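Local structure of L-lysine 6-monooxygenase involved in desferrioxamine biosynthesis (Erwinia amylovora CFBP1430, 5O8P) at residues 240-245 with 422-427; 28-33 with 413-418. The protein probably catalyses the NADPH- and FAD-dependent N-hydroxylation of cadaverine, a step in the biosynthesis of the siderophore desferrioxamine. All blocks are in the same frame, centred on the assembly; numbering follows the deposited sequence.

Contact 1 (240-245 with 422-427); sequences TLEMTS and IAFQTF
With CG of Glu-242 anti to its own carbonyl carbon (chi1 -67°) and CD carried on in an extended chain (chi2 -155°), the carboxylate crosses to 422-427, where CG of Gln-425 is also anti to its carbonyl carbon and the extended chain beyond it carries the amide to the carboxylate. Glu-242 belongs to the type I beta turn Leu-241 to Thr-244, at the end of helix 238-241, and its carboxylate grips a C-terminal loop that has no regular structure of its own. Glu-242 OE2 accepts from Phe-424 N at 2.8 Å. Glu-242 OE1 takes two bonds, from Gln-425 N at 3.2 Å and from Gln-425 NE2 at 3.0 Å. The two backbone donors arrive on the syn side, somewhat out of the carboxylate plane, whereas NE2 uses the anti lone pair of OE1. Carboxylate and amide lie nearly coplanar, 18° apart. A glutamate suits this place because two oxygens on a long arm can satisfy successive backbone N-H groups of a loop; the three bonds should favour its charged form. Further along the loop, Phe-427 sets CE1 3.8 Å from Met-243 CG, and Trp-248 meets the phenyl ring edge-to-face. Ile-422 CD1 packs 3.4 Å from Ser-245 CB. Ser-245, the N-cap of helix 246-253, also gives its OG hydrogen to Glu-242 O at 2.7 Å, and Phe-427 CZ approaches that same carbonyl oxygen at 3.4 Å, near the ring plane.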
ATOM      1  N   THR B 240      14.492 -12.291  -2.620  1.00 37.92           N
ATOM      2  CA  THR B 240      14.835 -13.182  -1.485  1.00 36.86           C
ATOM      3  C   THR B 240      13.841 -14.343  -1.348  1.00 39.30           C
ATOM      4  O   THR B 240      14.248 -15.446  -0.992  1.00 43.41           O
ATOM      5  CB  THR B 240      14.944 -12.409  -0.147  1.00 33.83           C
ATOM      6  OG1 THR B 240      15.988 -11.442  -0.258  1.00 34.46           O
ATOM      7  CG2 THR B 240      15.241 -13.327   1.019  1.00 31.34           C
ATOM      8  N   LEU B 241      12.560 -14.119  -1.642  1.00 38.16           N
ATOM      9  CA  LEU B 241      11.576 -15.222  -1.632  1.00 41.43           C
ATOM     10  C   LEU B 241      11.930 -16.376  -2.599  1.00 42.32           C
ATOM     11  O   LEU B 241      11.567 -17.534  -2.335  1.00 44.58           O
ATOM     12  CB  LEU B 241      10.154 -14.713  -1.910  1.00 40.50           C
ATOM     13  CG  LEU B 241       9.549 -13.704  -0.925  1.00 41.51           C
ATOM     14  CD1 LEU B 241       8.110 -13.348  -1.311  1.00 40.44           C
ATOM     15  CD2 LEU B 241       9.626 -14.220   0.521  1.00 43.49           C
ATOM     16  N   GLU B 242      12.660 -16.072  -3.679  1.00 35.80           N
ATOM     17  CA  GLU B 242      13.217 -17.113  -4.565  1.00 35.65           C
ATOM     18  C   GLU B 242      14.179 -18.085  -3.888  1.00 34.93           C
ATOM     19  O   GLU B 242      14.505 -19.110  -4.455  1.00 38.84           O
ATOM     20  CB  GLU B 242      13.954 -16.497  -5.750  1.00 36.84           C
ATOM     21  CG  GLU B 242      13.089 -15.740  -6.744  1.00 39.06           C
ATOM     22  CD  GLU B 242      13.719 -15.685  -8.134  1.00 42.43           C
ATOM     23  OE1 GLU B 242      14.949 -15.396  -8.251  1.00 37.57           O
ATOM     24  OE2 GLU B 242      12.979 -15.997  -9.113  1.00 42.10           O
ATOM     25  N   MET B 243      14.678 -17.748  -2.707  1.00 35.83           N
ATOM     26  CA  MET B 243      15.483 -18.697  -1.937  1.00 39.12           C
ATOM     27  C   MET B 243      14.633 -19.805  -1.326  1.00 38.25           C
ATOM     28  O   MET B 243      15.197 -20.808  -0.917  1.00 35.98           O
ATOM     29  CB  MET B 243      16.278 -17.990  -0.835  1.00 41.27           C
ATOM     30  CG  MET B 243      17.309 -16.997  -1.334  1.00 41.01           C
ATOM     31  SD  MET B 243      18.092 -16.044  -0.016  1.00 44.41           S
ATOM     32  CE  MET B 243      19.295 -17.214   0.591  1.00 44.89           C
ATOM     33  N   THR B 244      13.309 -19.617  -1.218  1.00 40.36           N
ATOM     34  CA  THR B 244      12.405 -20.703  -0.809  1.00 45.22           C
ATOM     35  C   THR B 244      12.016 -21.411  -2.098  1.00 44.63           C
ATOM     36  O   THR B 244      10.928 -21.229  -2.645  1.00 47.41           O
ATOM     37  CB  THR B 244      11.150 -20.260  -0.001  1.00 44.73           C
ATOM     38  OG1 THR B 244      10.136 -19.803  -0.891  1.00 55.05           O
ATOM     39  CG2 THR B 244      11.478 -19.170   0.996  1.00 45.52           C
ATOM     40  N   SER B 245      12.938 -22.231  -2.573  1.00 42.85           N
ATOM     41  CA  SER B 245      12.795 -22.868  -3.854  1.00 41.20           C
ATOM     42  C   SER B 245      13.582 -24.168  -3.885  1.00 39.92           C
ATOM     43  O   SER B 245      14.586 -24.309  -3.177  1.00 38.26           O
ATOM     44  CB  SER B 245      13.321 -21.944  -4.940  1.00 40.15           C
ATOM     45  OG  SER B 245      14.712 -21.760  -4.820  1.00 40.09           O
ATOM     46  N   ILE B 422      12.275 -22.996 -10.280  1.00 45.84           N
ATOM     47  CA  ILE B 422      11.275 -21.916 -10.270  1.00 49.09           C
ATOM     48  C   ILE B 422      11.849 -20.502 -10.355  1.00 46.30           C
ATOM     49  O   ILE B 422      11.108 -19.586 -10.616  1.00 57.74           O
ATOM     50  CB  ILE B 422      10.336 -21.967  -9.025  1.00 53.17           C
ATOM     51  CG1 ILE B 422      11.120 -21.812  -7.709  1.00 54.05           C
ATOM     52  CG2 ILE B 422       9.502 -23.245  -9.029  1.00 52.40           C
ATOM     53  CD1 ILE B 422      10.261 -21.742  -6.469  1.00 58.63           C
ATOM     54  N   ALA B 423      13.154 -20.329 -10.170  1.00 44.46           N
ATOM     55  CA  ALA B 423      13.746 -19.016  -9.846  1.00 41.83           C
ATOM     56  C   ALA B 423      14.590 -18.411 -10.960  1.00 37.97           C
ATOM     57  O   ALA B 423      15.375 -19.113 -11.598  1.00 40.49           O
ATOM     58  CB  ALA B 423      14.599 -19.145  -8.590  1.00 41.43           C
ATOM     59  N   PHE B 424      14.477 -17.099 -11.144  1.00 35.38           N
ATOM     60  CA  PHE B 424      15.336 -16.345 -12.074  1.00 36.22           C
ATOM     61  C   PHE B 424      16.827 -16.301 -11.698  1.00 35.84           C
ATOM     62  O   PHE B 424      17.681 -16.238 -12.587  1.00 36.38           O
ATOM     63  CB  PHE B 424      14.816 -14.914 -12.241  1.00 35.57           C
ATOM     64  CG  PHE B 424      13.459 -14.840 -12.871  1.00 33.93           C
ATOM     65  CD1 PHE B 424      13.306 -15.031 -14.237  1.00 33.65           C
ATOM     66  CD2 PHE B 424      12.332 -14.584 -12.106  1.00 32.42           C
ATOM     67  CE1 PHE B 424      12.046 -14.968 -14.828  1.00 32.58           C
ATOM     68  CE2 PHE B 424      11.073 -14.524 -12.687  1.00 32.12           C
ATOM     69  CZ  PHE B 424      10.928 -14.716 -14.046  1.00 31.35           C
ATOM     70  N   GLN B 425      17.134 -16.320 -10.400  1.00 36.46           N
ATOM     71  CA  GLN B 425      18.524 -16.352  -9.937  1.00 38.26           C
ATOM     72  C   GLN B 425      19.157 -17.705 -10.143  1.00 38.38           C
ATOM     73  O   GLN B 425      18.459 -18.706 -10.273  1.00 42.27           O
ATOM     74  CB  GLN B 425      18.612 -16.095  -8.447  1.00 40.17           C
ATOM     75  CG  GLN B 425      18.154 -14.745  -7.999  1.00 42.46           C
ATOM     76  CD  GLN B 425      18.053 -14.700  -6.504  1.00 41.50           C
ATOM     77  OE1 GLN B 425      19.065 -14.741  -5.798  1.00 41.86           O
ATOM     78  NE2 GLN B 425      16.837 -14.636  -6.008  1.00 41.34           N
ATOM     79  N   THR B 426      20.480 -17.712 -10.153  1.00 37.07           N
ATOM     80  CA  THR B 426      21.263 -18.922 -10.029  1.00 38.55           C
ATOM     81  C   THR B 426      22.031 -18.819  -8.716  1.00 40.35           C
ATOM     82  O   THR B 426      22.815 -17.894  -8.517  1.00 47.85           O
ATOM     83  CB  THR B 426      22.260 -19.056 -11.188  1.00 37.39           C
ATOM     84  OG1 THR B 426      21.588 -18.790 -12.420  1.00 40.41           O
ATOM     85  CG2 THR B 426      22.889 -20.435 -11.204  1.00 36.07           C
ATOM     86  N   PHE B 427      21.803 -19.765  -7.821  1.00 39.81           N
ATOM     87  CA  PHE B 427      22.458 -19.776  -6.502  1.00 35.38           C
ATOM     88  C   PHE B 427      23.859 -20.362  -6.467  1.00 34.23           C
ATOM     89  O   PHE B 427      24.762 -19.728  -5.926  1.00 33.50           O
ATOM     90  CB  PHE B 427      21.562 -20.468  -5.487  1.00 34.56           C
ATOM     91  CG  PHE B 427      20.227 -19.805  -5.359  1.00 33.96           C
ATOM     92  CD1 PHE B 427      20.129 -18.528  -4.800  1.00 34.70           C
ATOM     93  CD2 PHE B 427      19.079 -20.417  -5.856  1.00 33.15           C
ATOM     94  CE1 PHE B 427      18.898 -17.907  -4.695  1.00 36.88           C
ATOM     95  CE2 PHE B 427      17.849 -19.817  -5.736  1.00 33.28           C
ATOM     96  CZ  PHE B 427      17.755 -18.552  -5.176  1.00 36.79           C
TER

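Contact 2 (28-33 with 413-418); sequences EPVEGL and REVYPV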
ATOM      1  N   GLU B  28      -4.628 -39.311  -0.117  1.00 36.24           N
ATOM      2  CA  GLU B  28      -5.955 -39.962  -0.175  1.00 37.77           C
ATOM      3  C   GLU B  28      -6.401 -40.419  -1.579  1.00 39.05           C
ATOM      4  O   GLU B  28      -6.735 -41.592  -1.743  1.00 39.79           O
ATOM      5  CB  GLU B  28      -7.061 -39.105   0.454  1.00 38.46           C
ATOM      6  CG  GLU B  28      -8.221 -39.938   1.012  1.00 39.40           C
ATOM      7  CD  GLU B  28      -9.400 -39.120   1.532  1.00 41.19           C
ATOM      8  OE1 GLU B  28      -9.634 -38.019   0.983  1.00 38.98           O
ATOM      9  OE2 GLU B  28     -10.103 -39.582   2.477  1.00 42.47           O
ATOM     10  N   PRO B  29      -6.378 -39.522  -2.595  1.00 41.43           N
ATOM     11  CA  PRO B  29      -6.864 -39.920  -3.930  1.00 37.67           C
ATOM     12  C   PRO B  29      -5.874 -40.714  -4.792  1.00 34.08           C
ATOM     13  O   PRO B  29      -6.249 -41.128  -5.882  1.00 32.25           O
ATOM     14  CB  PRO B  29      -7.162 -38.576  -4.596  1.00 38.36           C
ATOM     15  CG  PRO B  29      -6.111 -37.691  -4.051  1.00 39.48           C
ATOM     16  CD  PRO B  29      -5.878 -38.135  -2.620  1.00 41.37           C
ATOM     17  N   VAL B  30      -4.648 -40.937  -4.322  1.00 32.26           N
ATOM     18  CA  VAL B  30      -3.669 -41.702  -5.091  1.00 36.79           C
ATOM     19  C   VAL B  30      -4.058 -43.194  -5.159  1.00 43.65           C
ATOM     20  O   VAL B  30      -4.282 -43.833  -4.132  1.00 46.22           O
ATOM     21  CB  VAL B  30      -2.249 -41.536  -4.503  1.00 36.80           C
ATOM     22  CG1 VAL B  30      -1.225 -42.371  -5.259  1.00 37.56           C
ATOM     23  CG2 VAL B  30      -1.847 -40.068  -4.519  1.00 39.00           C
ATOM     24  N   GLU B  31      -4.129 -43.732  -6.380  1.00 49.94           N
ATOM     25  CA  GLU B  31      -4.428 -45.148  -6.618  1.00 52.25           C
ATOM     26  C   GLU B  31      -3.295 -46.039  -6.119  1.00 45.85           C
ATOM     27  O   GLU B  31      -2.128 -45.754  -6.359  1.00 46.66           O
ATOM     28  CB  GLU B  31      -4.665 -45.411  -8.116  1.00 66.17           C
ATOM     29  CG  GLU B  31      -5.950 -44.773  -8.666  1.00 79.61           C
ATOM     30  CD  GLU B  31      -7.218 -45.606  -8.431  1.00 94.75           C
ATOM     31  OE1 GLU B  31      -7.210 -46.532  -7.583  1.00105.80           O
ATOM     32  OE2 GLU B  31      -8.241 -45.333  -9.101  1.00 99.52           O
ATOM     33  N   GLY B  32      -3.657 -47.125  -5.447  1.00 41.91           N
ATOM     34  CA  GLY B  32      -2.687 -48.096  -4.928  1.00 40.35           C
ATOM     35  C   GLY B  32      -1.766 -47.547  -3.848  1.00 42.29           C
ATOM     36  O   GLY B  32      -0.595 -47.930  -3.770  1.00 42.03           O
ATOM     37  N   LEU B  33      -2.288 -46.638  -3.034  1.00 42.56           N
ATOM     38  CA  LEU B  33      -1.558 -46.114  -1.901  1.00 42.02           C
ATOM     39  C   LEU B  33      -2.425 -46.273  -0.675  1.00 44.91           C
ATOM     40  O   LEU B  33      -3.455 -45.623  -0.564  1.00 47.20           O
ATOM     41  CB  LEU B  33      -1.214 -44.642  -2.127  1.00 39.76           C
ATOM     42  CG  LEU B  33      -0.296 -44.016  -1.091  1.00 40.09           C
ATOM     43  CD1 LEU B  33       1.022 -44.765  -0.956  1.00 38.09           C
ATOM     44  CD2 LEU B  33      -0.043 -42.572  -1.491  1.00 42.26           C
ATOM     45  N   ARG B 413       6.459 -43.713  -8.823  1.00 48.49           N
ATOM     46  CA  ARG B 413       6.093 -42.684  -9.819  1.00 48.22           C
ATOM     47  C   ARG B 413       6.014 -41.279  -9.223  1.00 46.64           C
ATOM     48  O   ARG B 413       5.914 -41.094  -8.007  1.00 44.26           O
ATOM     49  CB  ARG B 413       4.799 -43.028 -10.558  1.00 54.85           C
ATOM     50  CG  ARG B 413       3.562 -43.147  -9.700  1.00 59.48           C
ATOM     51  CD  ARG B 413       2.421 -43.688 -10.522  1.00 64.84           C
ATOM     52  NE  ARG B 413       1.135 -43.198 -10.029  1.00 70.73           N
ATOM     53  CZ  ARG B 413       0.378 -43.787  -9.103  1.00 72.14           C
ATOM     54  NH1 ARG B 413       0.750 -44.931  -8.527  1.00 68.97           N
ATOM     55  NH2 ARG B 413      -0.780 -43.224  -8.760  1.00 76.76           N
ATOM     56  N   GLU B 414       6.077 -40.288 -10.102  1.00 46.93           N
ATOM     57  CA  GLU B 414       5.966 -38.886  -9.705  1.00 47.71           C
ATOM     58  C   GLU B 414       4.503 -38.480  -9.712  1.00 45.72           C
ATOM     59  O   GLU B 414       3.983 -38.025 -10.715  1.00 43.14           O
ATOM     60  CB  GLU B 414       6.826 -37.999 -10.623  1.00 52.22           C
ATOM     61  CG  GLU B 414       6.689 -36.495 -10.393  1.00 55.76           C
ATOM     62  CD  GLU B 414       7.929 -35.689 -10.786  1.00 58.99           C
ATOM     63  OE1 GLU B 414       9.026 -36.104 -10.350  1.00 58.36           O
ATOM     64  OE2 GLU B 414       7.815 -34.661 -11.509  1.00 56.64           O
ATOM     65  N   VAL B 415       3.844 -38.626  -8.573  1.00 47.77           N
ATOM     66  CA  VAL B 415       2.383 -38.484  -8.512  1.00 46.62           C
ATOM     67  C   VAL B 415       1.946 -37.046  -8.728  1.00 43.02           C
ATOM     68  O   VAL B 415       1.006 -36.785  -9.450  1.00 37.29           O
ATOM     69  CB  VAL B 415       1.822 -38.958  -7.154  1.00 51.14           C
ATOM     70  CG1 VAL B 415       0.297 -38.856  -7.129  1.00 53.58           C
ATOM     71  CG2 VAL B 415       2.277 -40.381  -6.867  1.00 54.26           C
ATOM     72  N   TYR B 416       2.623 -36.117  -8.063  1.00 44.54           N
ATOM     73  CA  TYR B 416       2.405 -34.696  -8.263  1.00 40.30           C
ATOM     74  C   TYR B 416       3.714 -34.128  -8.766  1.00 42.12           C
ATOM     75  O   TYR B 416       4.764 -34.415  -8.170  1.00 48.31           O
ATOM     76  CB  TYR B 416       2.024 -34.047  -6.955  1.00 36.72           C
ATOM     77  CG  TYR B 416       0.711 -34.525  -6.413  1.00 35.82           C
ATOM     78  CD1 TYR B 416      -0.489 -34.058  -6.925  1.00 34.08           C
ATOM     79  CD2 TYR B 416       0.667 -35.445  -5.375  1.00 34.71           C
ATOM     80  CE1 TYR B 416      -1.700 -34.487  -6.409  1.00 33.67           C
ATOM     81  CE2 TYR B 416      -0.541 -35.871  -4.845  1.00 34.68           C
ATOM     82  CZ  TYR B 416      -1.725 -35.383  -5.366  1.00 34.75           C
ATOM     83  OH  TYR B 416      -2.935 -35.790  -4.852  1.00 36.51           O
ATOM     84  N   PRO B 417       3.667 -33.321  -9.846  1.00 43.99           N
ATOM     85  CA  PRO B 417       4.897 -32.860 -10.478  1.00 43.22           C
ATOM     86  C   PRO B 417       5.706 -31.971  -9.540  1.00 39.81           C
ATOM     87  O   PRO B 417       5.161 -31.088  -8.896  1.00 37.29           O
ATOM     88  CB  PRO B 417       4.400 -32.088 -11.709  1.00 42.51           C
ATOM     89  CG  PRO B 417       3.041 -31.627 -11.349  1.00 40.94           C
ATOM     90  CD  PRO B 417       2.477 -32.669 -10.428  1.00 43.92           C
ATOM     91  N   VAL B 418       6.999 -32.245  -9.473  1.00 39.25           N
ATOM     92  CA  VAL B 418       7.897 -31.620  -8.541  1.00 41.73           C
ATOM     93  C   VAL B 418       8.810 -30.711  -9.347  1.00 42.70           C
ATOM     94  O   VAL B 418       9.638 -31.198 -10.139  1.00 48.11           O
ATOM     95  CB  VAL B 418       8.737 -32.686  -7.805  1.00 43.85           C
ATOM     96  CG1 VAL B 418       9.599 -32.033  -6.735  1.00 45.67           C
ATOM     97  CG2 VAL B 418       7.844 -33.761  -7.204  1.00 43.56           C
TER
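The connection between helix 18-27 and strand 35-38, part of the FAD-binding Rossmann-type region, packs here against the loop that follows helix 399-410. Val-30 and Val-415 reach toward each other tip to tip, CG2 of Val-30 lying 3.6 Å from CG1 of Val-415. With CG1 anti to the backbone N (chi1 178°), Val-30 presents that methyl to Arg-413, CG1 lying 3.6 Å from NH2, and Val-30 CG2 lies 4.4 Å from Tyr-416 CE2. The branched, compact valine thus serves several neighbours at once without a polar group to satisfy. Arg-413 NH1 lies 3.7 Å from Glu-31 O, an approach at the edge of the guanidinium; one guanidinium face is approached by CG2 of Val-415 near its rim. A long arginine suits this exposed margin, where the extended chain brings the guanidinium to Val-30 and Glu-31 and its charge can remain hydrated. Pro-29 crosses Tyr-416 at about a right angle, CG 3.8 Å from OH, and that hydroxyl is hydrogen-bonded to Leu-26 O, in helix 18-27 of the same chain. No hydrogen bond joins the two segments. Val-30 to Leu-33 forms a type II beta turn, with Gly-32 at positive phi, within the helix-to-strand connection of a beta-alpha-beta unit.

The second segments of both contacts belong to the C-terminal stretch after helix 399-410, which first meets the connection before strand 35-38 in contact 2 and then, a few residues on, the turn at the end of helix 238-241 in contact 1. The contact centres are about 26 Å apart, and apart from this nearness in sequence the two do not touch. They differ in chemistry: contact 1 rests on a carboxylate and its hydrogen bonds, contact 2 mainly on apolar packing. Contact 1 is nearer the cofactor, the side chain of Thr-244 lying about 9 Å from FAD and about 8 Å from that of Tyr-271, which binds NADP(+) although none is bound to this chain in the model; contact 2 lies away from the known sites.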